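Local coordinates for malonyl CoA-acyl carrier protein transacylase (Burkholderia pseudomallei 1710b, PDB 3EZO) that probably transfers the malonyl group from malonyl-CoA to holo acyl carrier protein, supplying the malonyl-ACP used in fatty acid synthesis, at residues 10-15 against 268-273; 25-30 against 53-58; 70-75 against 281-286; 91-96 against 273-278. All blocks are in the same frame, centred on the assembly; numbering follows the deposited sequence.

Interaction 1: residues 10-15 against 268-273; sequences KFAFVF and QHIARE
Ile270 lays both ends of its branched side chain over strand 11-15, CG2 against Ala12 and CD1 against Val14. The CG2 methyl of Ile270 is packed closely, 3.6 Å from Ala12 CB, while Ile270 CD1 stays 4.2 Å from Val14 CG1 in a lighter touch. With CG1 beside the backbone N (chi1 -72°) and the chain extended beyond it, the two methyls spread along the strand and reach residues two apart, both with CB directed at the helix. Nearer the surface Lys10, bent at chi3, brings NZ to 2.7 Å from Glu273 O, just beyond the helix end. NZ comes in nearly head-on to the carbonyl, C=O...NZ 158°, tilted 19° from its plane. The carboxylate of the same residue is not in contact, Glu273 OE1 being 4.9 Å from Lys10 NZ, yet it probably adds to the favourable field around the ammonium, as may the C-terminal end of the helix. Phe11 and Phe13 point away from the helix, and Phe13 meets Trp83 edge-to-face on that side. Helix 263-272 thus covers one face of the parallel sheet, resting on its middle strand 11-15, with strands 93-96 and 277-281 as the neighbours.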
loop_
_atom_site.group_PDB
_atom_site.type_symbol
_atom_site.label_atom_id
_atom_site.label_comp_id
_atom_site.label_asym_id
_atom_site.label_seq_id
_atom_site.Cartn_x
_atom_site.Cartn_y
_atom_site.Cartn_z
ATOM N N LYS A 10 -11.781 7.608 19.048
ATOM C CA LYS A 10 -11.804 6.790 17.836
ATOM C C LYS A 10 -10.405 6.660 17.307
ATOM O O LYS A 10 -9.637 7.616 17.343
ATOM C CB LYS A 10 -12.652 7.461 16.760
ATOM C CG LYS A 10 -14.072 7.653 17.180
ATOM C CD LYS A 10 -15.012 7.768 16.003
ATOM C CE LYS A 10 -14.804 9.049 15.197
ATOM N NZ LYS A 10 -15.827 9.065 14.079
ATOM N N PHE A 11 -10.068 5.503 16.768
ATOM C CA PHE A 11 -8.817 5.399 16.053
ATOM C C PHE A 11 -8.966 4.742 14.686
ATOM O O PHE A 11 -9.930 4.052 14.420
ATOM C CB PHE A 11 -7.733 4.710 16.900
ATOM C CG PHE A 11 -8.014 3.281 17.217
ATOM C CD1 PHE A 11 -7.420 2.253 16.483
ATOM C CD2 PHE A 11 -8.858 2.939 18.277
ATOM C CE1 PHE A 11 -7.673 0.906 16.807
ATOM C CE2 PHE A 11 -9.104 1.591 18.588
ATOM C CZ PHE A 11 -8.517 0.590 17.841
ATOM N N ALA A 12 -7.974 5.025 13.846
ATOM C CA ALA A 12 -7.800 4.443 12.542
ATOM C C ALA A 12 -6.576 3.538 12.519
ATOM O O ALA A 12 -5.574 3.800 13.175
ATOM C CB ALA A 12 -7.616 5.550 11.504
ATOM N N PHE A 13 -6.679 2.488 11.721
ATOM C CA PHE A 13 -5.534 1.702 11.339
ATOM C C PHE A 13 -5.237 1.963 9.855
ATOM O O PHE A 13 -6.149 1.895 9.010
ATOM C CB PHE A 13 -5.813 0.216 11.586
ATOM C CG PHE A 13 -5.377 -0.281 12.956
ATOM C CD1 PHE A 13 -5.351 0.551 14.061
ATOM C CD2 PHE A 13 -5.037 -1.608 13.139
ATOM C CE1 PHE A 13 -4.943 0.056 15.324
ATOM C CE2 PHE A 13 -4.637 -2.101 14.404
ATOM C CZ PHE A 13 -4.584 -1.268 15.472
ATOM N N VAL A 14 -3.968 2.244 9.552
ATOM C CA VAL A 14 -3.495 2.302 8.171
ATOM C C VAL A 14 -2.464 1.196 7.922
ATOM O O VAL A 14 -1.592 0.951 8.766
ATOM C CB VAL A 14 -2.957 3.732 7.815
ATOM C CG1 VAL A 14 -4.090 4.761 7.984
ATOM C CG2 VAL A 14 -1.718 4.152 8.659
ATOM N N PHE A 15 -2.571 0.525 6.771
ATOM C CA PHE A 15 -1.777 -0.671 6.452
ATOM C C PHE A 15 -0.788 -0.386 5.291
ATOM O O PHE A 15 -1.172 0.153 4.246
ATOM C CB PHE A 15 -2.677 -1.840 6.095
ATOM C CG PHE A 15 -3.589 -2.270 7.212
ATOM C CD1 PHE A 15 -3.201 -3.258 8.107
ATOM C CD2 PHE A 15 -4.824 -1.690 7.373
ATOM C CE1 PHE A 15 -4.034 -3.639 9.156
ATOM C CE2 PHE A 15 -5.678 -2.082 8.416
ATOM C CZ PHE A 15 -5.297 -3.064 9.282
ATOM N N GLN A 268 -6.573 12.664 5.316
ATOM C CA GLN A 268 -7.405 13.813 5.614
ATOM C C GLN A 268 -8.857 13.430 5.796
ATOM O O GLN A 268 -9.537 13.999 6.637
ATOM C CB GLN A 268 -7.265 14.852 4.504
ATOM C CG GLN A 268 -5.848 15.407 4.442
ATOM C CD GLN A 268 -5.625 16.318 3.278
ATOM O OE1 GLN A 268 -6.254 16.180 2.217
ATOM N NE2 GLN A 268 -4.710 17.278 3.466
ATOM N N HIS A 269 -9.322 12.445 5.019
ATOM C CA HIS A 269 -10.691 11.943 5.133
ATOM C C HIS A 269 -10.874 11.369 6.530
ATOM O O HIS A 269 -11.888 11.641 7.196
ATOM C CB HIS A 269 -11.002 10.891 4.065
ATOM C CG HIS A 269 -12.342 10.273 4.218
ATOM N ND1 HIS A 269 -13.413 10.625 3.430
ATOM C CD2 HIS A 269 -12.807 9.356 5.104
ATOM C CE1 HIS A 269 -14.470 9.921 3.796
ATOM N NE2 HIS A 269 -14.133 9.160 4.825
ATOM N N ILE A 270 -9.879 10.599 6.971
ATOM C CA ILE A 270 -9.912 9.952 8.294
ATOM C C ILE A 270 -9.999 11.009 9.399
ATOM O O ILE A 270 -10.831 10.900 10.287
ATOM C CB ILE A 270 -8.678 9.002 8.483
ATOM C CG1 ILE A 270 -8.881 7.743 7.595
ATOM C CG2 ILE A 270 -8.488 8.684 9.965
ATOM C CD1 ILE A 270 -7.643 6.927 7.368
ATOM N N ALA A 271 -9.145 12.026 9.312
ATOM C CA ALA A 271 -9.152 13.151 10.234
ATOM C C ALA A 271 -10.496 13.875 10.273
ATOM O O ALA A 271 -10.940 14.261 11.355
ATOM C CB ALA A 271 -8.079 14.132 9.877
ATOM N N ARG A 272 -11.134 14.082 9.113
ATOM C CA ARG A 272 -12.446 14.787 9.073
ATOM C C ARG A 272 -13.549 13.948 9.698
ATOM O O ARG A 272 -14.596 14.473 10.028
ATOM C CB ARG A 272 -12.871 15.197 7.637
ATOM C CG ARG A 272 -12.052 16.325 7.081
ATOM C CD ARG A 272 -12.710 16.984 5.861
ATOM N NE ARG A 272 -12.901 15.944 4.879
ATOM C CZ ARG A 272 -11.971 15.560 4.013
ATOM N NH1 ARG A 272 -10.799 16.179 3.963
ATOM N NH2 ARG A 272 -12.232 14.564 3.180
ATOM N N GLU A 273 -13.329 12.652 9.881
ATOM C CA GLU A 273 -14.300 11.846 10.615
ATOM C C GLU A 273 -14.133 11.985 12.130
ATOM O O GLU A 273 -14.816 11.306 12.893
ATOM C CB GLU A 273 -14.197 10.363 10.228
ATOM C CG GLU A 273 -14.596 10.062 8.779
ATOM C CD GLU A 273 -16.051 10.335 8.517
ATOM O OE1 GLU A 273 -16.860 9.984 9.405
ATOM O OE2 GLU A 273 -16.389 10.882 7.435
#

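Interaction 2: residues 25-30 against 53-58; sequences MLNAFA and LIADGP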
loop_
_atom_site.group_PDB
_atom_site.type_symbol
_atom_site.label_atom_id
_atom_site.label_comp_id
_atom_site.label_asym_id
_atom_site.label_seq_id
_atom_site.Cartn_x
_atom_site.Cartn_y
_atom_site.Cartn_z
ATOM N N MET A 25 11.803 -9.027 9.590
ATOM C CA MET A 25 10.851 -8.050 10.134
ATOM C C MET A 25 9.816 -8.580 11.134
ATOM O O MET A 25 9.272 -7.782 11.895
ATOM C CB MET A 25 10.106 -7.300 9.030
ATOM C CG MET A 25 9.270 -8.143 8.156
ATOM S SD MET A 25 8.554 -7.165 6.823
ATOM C CE MET A 25 7.886 -8.473 5.836
ATOM N N LEU A 26 9.501 -9.873 11.105
ATOM C CA LEU A 26 8.595 -10.455 12.101
ATOM C C LEU A 26 9.300 -11.246 13.220
ATOM O O LEU A 26 8.647 -11.988 13.969
ATOM C CB LEU A 26 7.598 -11.373 11.410
ATOM C CG LEU A 26 6.610 -10.641 10.489
ATOM C CD1 LEU A 26 5.761 -11.672 9.808
ATOM C CD2 LEU A 26 5.771 -9.660 11.285
ATOM N N ASN A 27 10.620 -11.102 13.345
ATOM C CA ASN A 27 11.352 -11.913 14.327
ATOM C C ASN A 27 10.845 -11.693 15.730
ATOM O O ASN A 27 10.712 -12.619 16.486
ATOM C CB ASN A 27 12.870 -11.639 14.272
ATOM C CG ASN A 27 13.528 -12.221 13.055
ATOM O OD1 ASN A 27 12.924 -12.962 12.271
ATOM N ND2 ASN A 27 14.796 -11.876 12.872
ATOM N N ALA A 28 10.528 -10.454 16.058
ATOM C CA ALA A 28 10.135 -10.086 17.380
ATOM C C ALA A 28 8.776 -10.704 17.755
ATOM O O ALA A 28 8.452 -10.815 18.938
ATOM C CB ALA A 28 10.122 -8.573 17.511
ATOM N N PHE A 29 8.008 -11.122 16.748
ATOM C CA PHE A 29 6.715 -11.775 16.950
ATOM C C PHE A 29 6.807 -13.310 16.854
ATOM O O PHE A 29 5.776 -13.992 16.776
ATOM C CB PHE A 29 5.747 -11.293 15.875
ATOM C CG PHE A 29 4.962 -10.077 16.230
ATOM C CD1 PHE A 29 4.331 -9.958 17.450
ATOM C CD2 PHE A 29 4.772 -9.076 15.283
ATOM C CE1 PHE A 29 3.554 -8.865 17.735
ATOM C CE2 PHE A 29 4.012 -7.989 15.568
ATOM C CZ PHE A 29 3.396 -7.873 16.797
ATOM N N ALA A 30 8.024 -13.854 16.791
ATOM C CA ALA A 30 8.238 -15.294 16.521
ATOM C C ALA A 30 7.487 -16.206 17.490
ATOM O O ALA A 30 7.175 -17.363 17.153
ATOM C CB ALA A 30 9.787 -15.655 16.569
ATOM N N LEU A 53 10.854 -17.373 4.402
ATOM C CA LEU A 53 11.117 -16.351 3.367
ATOM C C LEU A 53 11.337 -14.997 4.008
ATOM O O LEU A 53 12.323 -14.311 3.733
ATOM C CB LEU A 53 9.984 -16.298 2.306
ATOM C CG LEU A 53 10.034 -15.138 1.295
ATOM C CD1 LEU A 53 11.329 -15.189 0.442
ATOM C CD2 LEU A 53 8.762 -15.084 0.408
ATOM N N ILE A 54 10.438 -14.621 4.918
ATOM C CA ILE A 54 10.559 -13.352 5.632
ATOM C C ILE A 54 11.748 -13.337 6.581
ATOM O O ILE A 54 12.490 -12.357 6.654
ATOM C CB ILE A 54 9.231 -13.001 6.386
ATOM C CG1 ILE A 54 8.077 -12.824 5.356
ATOM C CG2 ILE A 54 9.447 -11.783 7.337
ATOM C CD1 ILE A 54 6.629 -12.619 5.965
ATOM N N ALA A 55 11.934 -14.410 7.339
ATOM C CA ALA A 55 12.952 -14.416 8.397
ATOM C C ALA A 55 14.349 -14.461 7.812
ATOM O O ALA A 55 15.253 -13.828 8.339
ATOM C CB ALA A 55 12.752 -15.620 9.351
ATOM N N ASP A 56 14.523 -15.221 6.730
ATOM C CA ASP A 56 15.857 -15.515 6.200
ATOM C C ASP A 56 16.095 -14.952 4.803
ATOM O O ASP A 56 17.243 -14.844 4.374
ATOM C CB ASP A 56 16.082 -17.016 6.182
ATOM C CG ASP A 56 16.000 -17.641 7.564
ATOM O OD1 ASP A 56 16.304 -16.963 8.577
ATOM O OD2 ASP A 56 15.608 -18.815 7.627
ATOM N N GLY A 57 15.040 -14.564 4.101
ATOM C CA GLY A 57 15.214 -14.054 2.729
ATOM C C GLY A 57 15.735 -15.146 1.795
ATOM O O GLY A 57 15.203 -16.253 1.766
ATOM N N PRO A 58 16.807 -14.852 1.042
ATOM C CA PRO A 58 17.560 -13.603 0.957
ATOM C C PRO A 58 16.705 -12.443 0.501
ATOM O O PRO A 58 15.595 -12.641 0.015
ATOM C CB PRO A 58 18.637 -13.915 -0.103
ATOM C CG PRO A 58 18.767 -15.332 -0.086
ATOM C CD PRO A 58 17.434 -15.914 0.235
HETATM O O HOH W 1 16.240 -12.957 10.421
#
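Met25 and Ile54 lie aslant to each other in a helical part of the acyl transferase domain, where the loop between strand 11-15 and helix 33-46, with a short 3-10 segment at 27-29, packs against the last turn of helix 50-56. Met25 starts with CG between the backbone N and the carbonyl carbon (chi1 62°); this start, followed by an extended chain, carries the thioether past the CG2 branch of Ile54. Ile54 CG2 is 3.7 Å from Met25 CG and 4.0 Å from Met25 CE, touching the thioether chain at two points. The other branch serves a second partner: Ile54 CD1 comes within 4.1 Å of Leu26 CD1, again with the two chains set at an angle. Ile54 therefore forms the hub, one arm for each of two successive loop residues, and Leu39 of helix 33-46 touches both it and Leu26. Met25 also reaches helix 65-85 at Val71 and Ala75. On the outer side Asn27 sets its OD1 4.0 Å from Ala55 CB, a plain van der Waals approach. A water also lies between Asn27 and the helix; its link to Ala55 O is too short to be taken at face value, but it accepts a hydrogen bond from Asn27 ND2 at 3.0 Å.

Interaction 3: residues 70-75 against 281-286; sequences PVMLTA and CGPGKV
The ring of Pro283, the nearest thing to a flat group here, has Met72 CE standing to one side of its mean plane, beyond the CG-CD edge, while Ala75 CB comes to the same CG-CD bond from close to that plane. Met25 also reaches the rim of the ring from its own loop. The proline belongs to the Gly-Pro-Gly turn that carries the chain from parallel strand 277-281 to helix 286-294 in the alpha/beta core, and it plugs against helix 65-85. The closest approach is Met72 CE to Pro283 CG, 3.9 Å; Ala75 CB is 4.1 Å from that same CG. Met72 gets there by folding: CG sits beside the backbone N (chi1 -79°), and further bends at chi2 and chi3 turn the methyl round to the proline, the two side chains passing in opposite directions. Across the contact everything is apolar and buried. Just ahead of the proline the backbone is tied to two strands, Cys281 to Val14 and Gly282 to Val303. Met72 also touches Leu99, and its side chain lies about 10 Å from that of Ser98, the predicted active-site serine. Within the helix, Pro70 O accepts two bonds from one residue: Thr74 N at 3.0 Å and Thr74 OG1 at 2.8 Å reach it from opposite faces of the carbonyl plane.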
loop_
_atom_site.group_PDB
_atom_site.type_symbol
_atom_site.label_atom_id
_atom_site.label_comp_id
_atom_site.label_asym_id
_atom_site.label_seq_id
_atom_site.Cartn_x
_atom_site.Cartn_y
_atom_site.Cartn_z
ATOM N N PRO A 70 2.188 -10.478 -1.415
ATOM C CA PRO A 70 1.672 -11.381 -0.364
ATOM C C PRO A 70 2.449 -11.341 0.971
ATOM O O PRO A 70 1.850 -11.515 2.018
ATOM C CB PRO A 70 1.696 -12.761 -1.011
ATOM C CG PRO A 70 2.379 -12.600 -2.413
ATOM C CD PRO A 70 2.591 -11.172 -2.672
ATOM N N VAL A 71 3.747 -11.084 0.937
ATOM C CA VAL A 71 4.511 -10.900 2.155
ATOM C C VAL A 71 4.011 -9.711 2.986
ATOM O O VAL A 71 3.912 -9.802 4.222
ATOM C CB VAL A 71 6.040 -10.779 1.883
ATOM C CG1 VAL A 71 6.735 -10.150 3.083
ATOM C CG2 VAL A 71 6.648 -12.168 1.520
ATOM N N MET A 72 3.708 -8.592 2.320
ATOM C CA MET A 72 3.307 -7.401 3.046
ATOM C C MET A 72 1.863 -7.480 3.560
ATOM O O MET A 72 1.549 -6.891 4.599
ATOM C CB MET A 72 3.524 -6.118 2.246
ATOM C CG MET A 72 4.927 -5.609 2.214
ATOM S SD MET A 72 5.678 -5.412 3.821
ATOM C CE MET A 72 4.606 -4.187 4.645
ATOM N N LEU A 73 1.014 -8.199 2.830
ATOM C CA LEU A 73 -0.335 -8.510 3.266
ATOM C C LEU A 73 -0.256 -9.390 4.526
ATOM O O LEU A 73 -0.894 -9.110 5.528
ATOM C CB LEU A 73 -1.077 -9.248 2.151
ATOM C CG LEU A 73 -2.464 -9.774 2.462
ATOM C CD1 LEU A 73 -3.542 -8.746 2.133
ATOM C CD2 LEU A 73 -2.724 -11.046 1.674
ATOM N N THR A 74 0.547 -10.448 4.445
ATOM C CA THR A 74 0.721 -11.389 5.572
ATOM C C THR A 74 1.276 -10.703 6.819
ATOM O O THR A 74 0.737 -10.841 7.908
ATOM C CB THR A 74 1.642 -12.518 5.169
ATOM O OG1 THR A 74 1.067 -13.193 4.063
ATOM C CG2 THR A 74 1.865 -13.501 6.342
ATOM N N ALA A 75 2.343 -9.934 6.646
ATOM C CA ALA A 75 3.063 -9.351 7.780
ATOM C C ALA A 75 2.215 -8.328 8.500
ATOM O O ALA A 75 2.128 -8.327 9.744
ATOM C CB ALA A 75 4.412 -8.720 7.309
ATOM N N CYS A 281 -0.373 -0.165 11.120
ATOM C CA CYS A 281 -0.370 -1.574 11.514
ATOM C C CYS A 281 0.484 -2.385 10.555
ATOM O O CYS A 281 0.084 -2.671 9.428
ATOM C CB CYS A 281 -1.784 -2.136 11.613
ATOM S SG CYS A 281 -1.887 -3.868 12.187
ATOM N N GLY A 282 1.675 -2.740 11.017
ATOM C CA GLY A 282 2.600 -3.508 10.208
ATOM C C GLY A 282 4.017 -2.961 10.243
ATOM O O GLY A 282 4.293 -1.945 10.860
ATOM N N PRO A 283 4.929 -3.640 9.555
ATOM C CA PRO A 283 6.343 -3.249 9.608
ATOM C C PRO A 283 6.738 -2.067 8.706
ATOM O O PRO A 283 6.048 -1.762 7.721
ATOM C CB PRO A 283 7.054 -4.515 9.120
ATOM C CG PRO A 283 6.099 -5.057 8.097
ATOM C CD PRO A 283 4.717 -4.846 8.744
ATOM N N GLY A 284 7.847 -1.408 9.065
ATOM C CA GLY A 284 8.574 -0.525 8.136
ATOM C C GLY A 284 8.546 0.956 8.472
ATOM O O GLY A 284 9.369 1.729 7.982
ATOM N N LYS A 285 7.592 1.353 9.309
ATOM C CA LYS A 285 7.400 2.756 9.732
ATOM C C LYS A 285 7.083 3.778 8.613
ATOM O O LYS A 285 7.066 4.986 8.874
ATOM C CB LYS A 285 8.574 3.246 10.580
ATOM C CG LYS A 285 9.188 2.148 11.480
ATOM C CD LYS A 285 9.887 2.737 12.690
ATOM C CE LYS A 285 10.915 1.735 13.347
ATOM N NZ LYS A 285 10.514 0.311 13.297
ATOM N N VAL A 286 6.812 3.315 7.385
ATOM C CA VAL A 286 6.632 4.267 6.278
ATOM C C VAL A 286 5.407 5.176 6.512
ATOM O O VAL A 286 5.507 6.385 6.418
ATOM C CB VAL A 286 6.587 3.544 4.889
ATOM C CG1 VAL A 286 6.296 4.554 3.739
ATOM C CG2 VAL A 286 7.947 2.778 4.667
#

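Interaction 4: residues 91-96 against 273-278; sequences PSIVAG and EGVTHV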
loop_
_atom_site.group_PDB
_atom_site.type_symbol
_atom_site.label_atom_id
_atom_site.label_comp_id
_atom_site.label_asym_id
_atom_site.label_seq_id
_atom_site.Cartn_x
_atom_site.Cartn_y
_atom_site.Cartn_z
ATOM N N PRO A 91 -10.538 -0.797 15.008
ATOM C CA PRO A 91 -10.522 0.594 14.608
ATOM C C PRO A 91 -11.864 1.022 14.027
ATOM O O PRO A 91 -12.686 0.185 13.659
ATOM C CB PRO A 91 -9.424 0.647 13.554
ATOM C CG PRO A 91 -9.378 -0.745 13.018
ATOM C CD PRO A 91 -9.660 -1.621 14.177
ATOM N N SER A 92 -12.118 2.321 13.999
ATOM C CA SER A 92 -13.392 2.801 13.469
ATOM C C SER A 92 -13.344 3.025 11.950
ATOM O O SER A 92 -14.379 3.127 11.304
ATOM C CB SER A 92 -13.835 4.065 14.184
ATOM O OG SER A 92 -12.778 4.995 14.300
ATOM N N ILE A 93 -12.136 3.127 11.407
ATOM C CA ILE A 93 -11.929 3.343 9.993
ATOM C C ILE A 93 -10.532 2.854 9.631
ATOM O O ILE A 93 -9.612 2.960 10.425
ATOM C CB ILE A 93 -12.168 4.835 9.590
ATOM C CG1 ILE A 93 -12.171 4.997 8.051
ATOM C CG2 ILE A 93 -11.168 5.746 10.239
ATOM C CD1 ILE A 93 -12.852 6.349 7.566
ATOM N N VAL A 94 -10.404 2.269 8.443
ATOM C CA VAL A 94 -9.138 1.784 7.966
ATOM C C VAL A 94 -8.865 2.255 6.539
ATOM O O VAL A 94 -9.776 2.693 5.846
ATOM C CB VAL A 94 -9.093 0.263 8.011
ATOM C CG1 VAL A 94 -9.153 -0.232 9.506
ATOM C CG2 VAL A 94 -10.241 -0.332 7.172
ATOM N N ALA A 95 -7.593 2.174 6.150
ATOM C CA ALA A 95 -7.137 2.417 4.791
ATOM C C ALA A 95 -5.767 1.759 4.685
ATOM O O ALA A 95 -5.124 1.429 5.706
ATOM C CB ALA A 95 -7.026 3.945 4.518
ATOM N N GLY A 96 -5.314 1.557 3.463
ATOM C CA GLY A 96 -3.934 1.108 3.210
ATOM C C GLY A 96 -3.399 1.610 1.879
ATOM O O GLY A 96 -4.160 1.916 0.963
ATOM N N GLU A 273 -13.329 12.652 9.881
ATOM C CA GLU A 273 -14.300 11.846 10.615
ATOM C C GLU A 273 -14.133 11.985 12.130
ATOM O O GLU A 273 -14.816 11.306 12.893
ATOM C CB GLU A 273 -14.197 10.363 10.228
ATOM C CG GLU A 273 -14.596 10.062 8.779
ATOM C CD GLU A 273 -16.051 10.335 8.517
ATOM O OE1 GLU A 273 -16.860 9.984 9.405
ATOM O OE2 GLU A 273 -16.389 10.882 7.435
ATOM N N GLY A 274 -13.234 12.839 12.575
ATOM C CA GLY A 274 -13.046 13.044 14.021
ATOM C C GLY A 274 -12.103 12.011 14.655
ATOM O O GLY A 274 -12.045 11.900 15.875
ATOM N N VAL A 275 -11.388 11.249 13.821
ATOM C CA VAL A 275 -10.293 10.420 14.276
ATOM C C VAL A 275 -9.046 11.269 14.487
ATOM O O VAL A 275 -8.605 11.988 13.595
ATOM C CB VAL A 275 -9.952 9.305 13.242
ATOM C CG1 VAL A 275 -8.732 8.455 13.732
ATOM C CG2 VAL A 275 -11.153 8.446 12.962
ATOM N N THR A 276 -8.473 11.194 15.676
ATOM C CA THR A 276 -7.246 11.896 16.009
ATOM C C THR A 276 -6.085 10.918 16.200
ATOM O O THR A 276 -4.932 11.319 16.139
ATOM C CB THR A 276 -7.441 12.693 17.311
ATOM O OG1 THR A 276 -7.905 11.796 18.335
ATOM C CG2 THR A 276 -8.525 13.790 17.096
ATOM N N HIS A 277 -6.384 9.634 16.388
ATOM C CA HIS A 277 -5.340 8.607 16.510
ATOM C C HIS A 277 -5.245 7.696 15.285
ATOM O O HIS A 277 -6.188 6.969 14.950
ATOM C CB HIS A 277 -5.587 7.761 17.766
ATOM C CG HIS A 277 -5.638 8.573 19.031
ATOM N ND1 HIS A 277 -6.396 8.215 20.127
ATOM C CD2 HIS A 277 -5.071 9.755 19.344
ATOM C CE1 HIS A 277 -6.247 9.116 21.077
ATOM N NE2 HIS A 277 -5.448 10.060 20.626
ATOM N N VAL A 278 -4.079 7.708 14.657
ATOM C CA VAL A 278 -3.835 6.924 13.464
ATOM C C VAL A 278 -2.631 5.995 13.694
ATOM O O VAL A 278 -1.478 6.439 13.877
ATOM C CB VAL A 278 -3.662 7.831 12.255
ATOM C CG1 VAL A 278 -3.380 7.024 11.025
ATOM C CG2 VAL A 278 -4.953 8.779 12.107
#
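Ile93 branches at CB toward Val275 with one arm and toward Glu273 with the other. Ile93 CG2 sits between the backbone N and the carbonyl carbon and meets Val275 CG2 at 3.8 Å, the two side chains set obliquely. CG1 runs the other way, anti to N (chi1 -171°), and carries Ile93 CD1 to a looser approach 4.3 Å from the aliphatic CG of Glu273, while helix 263-272 touches the isoleucine through His269 and Ile270. Val275 CG2 has a second neighbour in Ser92 OG, 4.0 Å away, but that hydroxyl is hydrogen-bonded to Phe11 O and only brushes the methyl. Between Glu273 and Val275 the chain turns at Gly274, whose positive phi and two bonds back into the last turn close the helix as a Schellman motif. Strands 93-96 and 277-281 are not adjacent: 11-15 lies between them, and the contact passes over it where Ile93 and Val275 both touch Ala12. Such side-by-side packing of residues on one face of a parallel sheet, under a covering helix, belongs to the alpha/beta core, in which strand 93-96 leads into a Gly-x-Ser-x-Gly sequence consistent with a nucleophile elbow at Ser98.

Overall arrangement
Interactions 1 and 4 are two parts of one packing region. Their centres are about 2 Å apart and they share Glu273; interaction 1 sets the end of helix 263-272 on strand 11-15, interaction 4 the turn after it beside the start of strand 93-96, with buried aliphatic groups inside and a charged, exposed margin. Interaction 3 starts at the far end of strand 277-281 and is joined to interaction 1 by backbone pairing of Val14 with Cys281. It alone is wholly buried and purely apolar across its segments. Interaction 2, about 12 Å from interaction 3 between centres, touches it through Met25 and Val71 but lies farther out, where a water supplements the hydrophobic packing.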